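Local coordinates for protein putative acetyltransferase (Nocardia farcinica, PDB 3D9W) that probably transfers an acetyl group from acetyl-coenzyme A to the amino group of arylamines, at residues Ile49-Pro61 with Phe267-Leu279. Residues are numbered along the deposited sequence; the frame is centred on the assembly and turned at random.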
loop_
_atom_site.group_PDB
_atom_site.type_symbol
_atom_site.label_atom_id
_atom_site.label_comp_id
_atom_site.label_asym_id
_atom_site.label_seq_id
_atom_site.Cartn_x
_atom_site.Cartn_y
_atom_site.Cartn_z
ATOM N N ILE A 49 -8.355 5.074 0.034
ATOM C CA ILE A 49 -8.235 4.046 1.070
ATOM C C ILE A 49 -7.205 4.329 2.162
ATOM O O ILE A 49 -6.057 4.640 1.860
ATOM C CB ILE A 49 -7.879 2.680 0.436
ATOM C CG1 ILE A 49 -8.809 2.393 -0.747
ATOM C CG2 ILE A 49 -7.984 1.575 1.478
ATOM C CD1 ILE A 49 -10.270 2.378 -0.385
ATOM N N PRO A 50 -7.606 4.235 3.446
ATOM C CA PRO A 50 -6.677 4.478 4.554
ATOM C C PRO A 50 -5.668 3.328 4.716
ATOM O O PRO A 50 -5.873 2.224 4.215
ATOM C CB PRO A 50 -7.608 4.585 5.769
ATOM C CG PRO A 50 -8.871 5.064 5.204
ATOM C CD PRO A 50 -8.990 4.240 3.943
ATOM N N PHE A 51 -4.575 3.594 5.415
ATOM C CA PHE A 51 -3.571 2.572 5.661
ATOM C C PHE A 51 -3.541 2.283 7.163
ATOM O O PHE A 51 -3.494 3.202 7.975
ATOM C CB PHE A 51 -2.209 3.053 5.190
ATOM C CG PHE A 51 -1.110 2.076 5.434
ATOM C CD1 PHE A 51 -0.572 1.913 6.709
ATOM C CD2 PHE A 51 -0.601 1.320 4.390
ATOM C CE1 PHE A 51 0.460 1.015 6.938
ATOM C CE2 PHE A 51 0.431 0.419 4.605
ATOM C CZ PHE A 51 0.964 0.266 5.884
ATOM N N GLU A 52 -3.566 1.009 7.538
ATOM C CA GLU A 52 -3.565 0.674 8.953
ATOM C C GLU A 52 -3.216 -0.774 9.237
ATOM O O GLU A 52 -3.404 -1.644 8.391
ATOM C CB GLU A 52 -4.934 0.961 9.543
ATOM C CG GLU A 52 -6.027 0.292 8.763
ATOM C CD GLU A 52 -7.091 -0.256 9.650
ATOM O OE1 GLU A 52 -6.738 -1.055 10.535
ATOM O OE2 GLU A 52 -8.273 0.105 9.465
ATOM N N ASN A 53 -2.730 -1.009 10.453
ATOM C CA ASN A 53 -2.343 -2.336 10.917
ATOM C C ASN A 53 -3.104 -2.622 12.200
ATOM O O ASN A 53 -2.692 -3.457 13.003
ATOM C CB ASN A 53 -0.835 -2.378 11.197
ATOM C CG ASN A 53 -0.411 -1.407 12.300
ATOM O OD1 ASN A 53 -1.015 -0.344 12.465
ATOM N ND2 ASN A 53 0.638 -1.759 13.044
ATOM N N LEU A 54 -4.226 -1.937 12.384
ATOM C CA LEU A 54 -5.011 -2.092 13.599
ATOM C C LEU A 54 -5.444 -3.512 13.988
ATOM O O LEU A 54 -5.364 -3.873 15.166
ATOM C CB LEU A 54 -6.223 -1.156 13.562
ATOM C CG LEU A 54 -5.887 0.322 13.780
ATOM C CD1 LEU A 54 -7.161 1.117 13.947
ATOM C CD2 LEU A 54 -5.026 0.476 15.018
ATOM N N GLU A 55 -5.893 -4.323 13.034
ATOM C CA GLU A 55 -6.303 -5.683 13.378
ATOM C C GLU A 55 -5.168 -6.413 14.058
ATOM O O GLU A 55 -5.362 -7.046 15.093
ATOM C CB GLU A 55 -6.731 -6.462 12.139
ATOM C CG GLU A 55 -8.044 -5.991 11.571
ATOM C CD GLU A 55 -9.081 -5.778 12.657
ATOM O OE1 GLU A 55 -9.559 -6.783 13.243
ATOM O OE2 GLU A 55 -9.402 -4.597 12.930
ATOM N N ALA A 56 -3.980 -6.310 13.466
ATOM C CA ALA A 56 -2.779 -6.946 14.000
ATOM C C ALA A 56 -2.444 -6.440 15.410
ATOM O O ALA A 56 -2.011 -7.206 16.269
ATOM C CB ALA A 56 -1.606 -6.703 13.057
ATOM N N VAL A 57 -2.649 -5.152 15.648
ATOM C CA VAL A 57 -2.357 -4.587 16.953
ATOM C C VAL A 57 -3.393 -5.010 17.972
ATOM O O VAL A 57 -3.126 -5.033 19.169
ATOM C CB VAL A 57 -2.342 -3.067 16.916
ATOM C CG1 VAL A 57 -1.784 -2.541 18.224
ATOM C CG2 VAL A 57 -1.524 -2.579 15.728
ATOM N N LEU A 58 -4.586 -5.337 17.500
ATOM C CA LEU A 58 -5.642 -5.754 18.405
ATOM C C LEU A 58 -5.574 -7.257 18.660
ATOM O O LEU A 58 -6.451 -7.822 19.307
ATOM C CB LEU A 58 -7.002 -5.362 17.831
ATOM C CG LEU A 58 -7.165 -3.850 17.683
ATOM C CD1 LEU A 58 -8.497 -3.507 17.034
ATOM C CD2 LEU A 58 -7.063 -3.216 19.045
ATOM N N GLY A 59 -4.518 -7.891 18.151
ATOM C CA GLY A 59 -4.342 -9.321 18.340
ATOM C C GLY A 59 -5.181 -10.180 17.414
ATOM O O GLY A 59 -5.205 -11.407 17.529
ATOM N N ARG A 60 -5.867 -9.533 16.485
ATOM C CA ARG A 60 -6.709 -10.246 15.550
ATOM C C ARG A 60 -5.984 -10.549 14.235
ATOM O O ARG A 60 -4.972 -9.932 13.897
ATOM C CB ARG A 60 -7.992 -9.449 15.300
ATOM C CG ARG A 60 -8.748 -9.143 16.584
ATOM C CD ARG A 60 -10.172 -8.681 16.336
ATOM N NE ARG A 60 -10.278 -7.313 15.832
ATOM C CZ ARG A 60 -10.658 -6.270 16.565
ATOM N NH1 ARG A 60 -10.961 -6.427 17.848
ATOM N NH2 ARG A 60 -10.765 -5.075 16.005
ATOM N N PRO A 61 -6.490 -11.535 13.489
ATOM C CA PRO A 61 -5.927 -11.961 12.208
ATOM C C PRO A 61 -6.278 -11.026 11.053
ATOM O O PRO A 61 -7.281 -10.314 11.103
ATOM C CB PRO A 61 -6.536 -13.343 12.022
ATOM C CG PRO A 61 -7.912 -13.149 12.581
ATOM C CD PRO A 61 -7.622 -12.400 13.873
ATOM N N PHE A 267 -7.671 9.890 9.544
ATOM C CA PHE A 267 -7.419 8.612 8.914
ATOM C C PHE A 267 -8.662 7.885 8.455
ATOM O O PHE A 267 -8.588 6.763 7.961
ATOM C CB PHE A 267 -6.595 7.761 9.878
ATOM C CG PHE A 267 -5.229 8.329 10.144
ATOM C CD1 PHE A 267 -4.226 8.242 9.176
ATOM C CD2 PHE A 267 -4.959 9.001 11.325
ATOM C CE1 PHE A 267 -2.974 8.819 9.380
ATOM C CE2 PHE A 267 -3.706 9.586 11.542
ATOM C CZ PHE A 267 -2.714 9.493 10.566
ATOM N N ASP A 268 -9.803 8.540 8.623
ATOM C CA ASP A 268 -11.084 7.997 8.208
ATOM C C ASP A 268 -11.250 6.549 8.596
ATOM O O ASP A 268 -11.708 5.722 7.812
ATOM C CB ASP A 268 -11.234 8.177 6.712
ATOM C CG ASP A 268 -11.103 9.613 6.311
ATOM O OD1 ASP A 268 -11.841 10.438 6.894
ATOM O OD2 ASP A 268 -10.261 9.920 5.439
ATOM N N ILE A 269 -10.860 6.270 9.830
ATOM C CA ILE A 269 -10.949 4.951 10.404
ATOM C C ILE A 269 -11.918 5.054 11.576
ATOM O O ILE A 269 -11.795 5.954 12.402
ATOM C CB ILE A 269 -9.562 4.487 10.879
ATOM C CG1 ILE A 269 -8.683 4.236 9.656
ATOM C CG2 ILE A 269 -9.678 3.253 11.774
ATOM C CD1 ILE A 269 -7.279 3.812 9.979
ATOM N N GLU A 270 -12.885 4.140 11.621
ATOM C CA GLU A 270 -13.905 4.092 12.674
ATOM C C GLU A 270 -13.843 2.730 13.374
ATOM O O GLU A 270 -13.918 1.686 12.726
ATOM C CB GLU A 270 -15.296 4.291 12.058
ATOM C CG GLU A 270 -16.295 4.998 12.954
ATOM C CD GLU A 270 -17.050 6.096 12.214
ATOM O OE1 GLU A 270 -16.411 6.854 11.439
ATOM O OE2 GLU A 270 -18.280 6.208 12.422
ATOM N N LEU A 271 -13.718 2.749 14.695
ATOM C CA LEU A 271 -13.625 1.524 15.470
ATOM C C LEU A 271 -14.646 1.483 16.586
ATOM O O LEU A 271 -15.093 2.515 17.071
ATOM C CB LEU A 271 -12.258 1.420 16.119
ATOM C CG LEU A 271 -11.008 1.627 15.293
ATOM C CD1 LEU A 271 -9.769 1.438 16.178
ATOM C CD2 LEU A 271 -11.011 0.642 14.136
ATOM N N PRO A 272 -15.024 0.278 17.021
ATOM C CA PRO A 272 -15.999 0.208 18.111
ATOM C C PRO A 272 -15.281 0.723 19.361
ATOM O O PRO A 272 -14.049 0.831 19.384
ATOM C CB PRO A 272 -16.305 -1.284 18.212
ATOM C CG PRO A 272 -16.056 -1.794 16.813
ATOM C CD PRO A 272 -14.796 -1.047 16.421
ATOM N N GLY A 273 -16.044 1.037 20.401
ATOM C CA GLY A 273 -15.443 1.539 21.625
ATOM C C GLY A 273 -14.446 0.560 22.196
ATOM O O GLY A 273 -13.300 0.930 22.486
ATOM N N PRO A 274 -14.847 -0.706 22.373
ATOM C CA PRO A 274 -13.932 -1.706 22.923
ATOM C C PRO A 274 -12.543 -1.670 22.295
ATOM O O PRO A 274 -11.545 -1.866 22.988
ATOM C CB PRO A 274 -14.670 -3.011 22.665
ATOM C CG PRO A 274 -16.083 -2.606 22.887
ATOM C CD PRO A 274 -16.174 -1.294 22.131
ATOM N N ASP A 275 -12.484 -1.418 20.986
ATOM C CA ASP A 275 -11.206 -1.342 20.269
ATOM C C ASP A 275 -10.454 -0.032 20.605
ATOM O O ASP A 275 -9.257 -0.060 20.912
ATOM C CB ASP A 275 -11.424 -1.457 18.751
ATOM C CG ASP A 275 -11.847 -2.865 18.314
ATOM O OD1 ASP A 275 -11.648 -3.830 19.085
ATOM O OD2 ASP A 275 -12.360 -3.018 17.180
ATOM N N LEU A 276 -11.148 1.108 20.534
ATOM C CA LEU A 276 -10.534 2.397 20.871
ATOM C C LEU A 276 -10.024 2.238 22.291
ATOM O O LEU A 276 -8.847 2.480 22.577
ATOM C CB LEU A 276 -11.568 3.520 20.841
ATOM C CG LEU A 276 -12.292 3.742 19.519
ATOM C CD1 LEU A 276 -13.350 4.800 19.683
ATOM C CD2 LEU A 276 -11.276 4.157 18.469
ATOM N N ASP A 277 -10.929 1.833 23.182
ATOM C CA ASP A 277 -10.577 1.598 24.575
ATOM C C ASP A 277 -9.310 0.730 24.601
ATOM O O ASP A 277 -8.307 1.094 25.220
ATOM C CB ASP A 277 -11.733 0.883 25.287
ATOM C CG ASP A 277 -12.535 1.813 26.192
ATOM O OD1 ASP A 277 -12.949 2.904 25.731
ATOM O OD2 ASP A 277 -12.761 1.450 27.370
ATOM N N ALA A 278 -9.363 -0.406 23.908
ATOM C CA ALA A 278 -8.228 -1.329 23.824
ATOM C C ALA A 278 -6.992 -0.623 23.277
ATOM O O ALA A 278 -5.881 -0.822 23.763
ATOM C CB ALA A 278 -8.581 -2.515 22.930
ATOM N N LEU A 279 -7.200 0.199 22.255
ATOM C CA LEU A 279 -6.126 0.951 21.621
ATOM C C LEU A 279 -5.560 1.930 22.645
ATOM O O LEU A 279 -4.361 1.938 22.939
ATOM C CB LEU A 279 -6.694 1.734 20.437
ATOM C CG LEU A 279 -5.915 1.757 19.129
ATOM C CD1 LEU A 279 -4.532 2.325 19.353
ATOM C CD2 LEU A 279 -5.835 0.336 18.591
#
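Leu-54 reaches across from the first turn of helix 54-57 and splits its two methyls between partners: CD1 lies 4.0 Å from Ile-269 CG2 and also touches the methyls of Leu-271, while CD2 meets Leu-279 CD2 at 3.7 Å, the two side chains crossing at about a right angle. A branched leucine suits this place because one residue can touch both the extended loop 269-271 and the helix that follows it. CG1 of Ile-269 lies anti to its carbonyl carbon (chi1 -69°), which directs it to Pro-50 CB (4.0 Å) and carries CD1 on to Glu-52 CB (3.7 Å). The acid thus lends its carbon stem to the apolar layer, while its buried carboxylate is satisfied by Arg-78 and the backbone N of Gly-79. In the arylamine N-acetyltransferase fold, related to the papain-like cysteine peptidases, the contact joins the loop and short helix 54-57 that follow helix 35-48 to the last helix, 273-280; the side chains of Phe-51 and Phe-267 rest against strand 223-227, an edge strand of the four-stranded sheet. Helix 54-57 ends in a Schellman motif, with Gly-59 taking the positive phi that glycine readily adopts, and the chain then turns Arg-60 toward Asp-275. Here the packing gives way to a partly exposed, polar side. Arg-60 grips Asp-275 end-on, NH1 to OD1 at 3.0 Å and NH2 to OD2 at 2.9 Å, the two planes 42° apart. Arg-60 NE is bound almost straight (176°) by Glu-55 OE1 at 2.7 Å; with N-H groups along several edges, Arg-60 can serve both acids, and Glu-55 OE2 also has a salt bridge to Arg-78. Leu-58 CB covers one face of the guanidinium, and Leu-58 CD2 stands 4.2 Å from CB of the more exposed Ala-278.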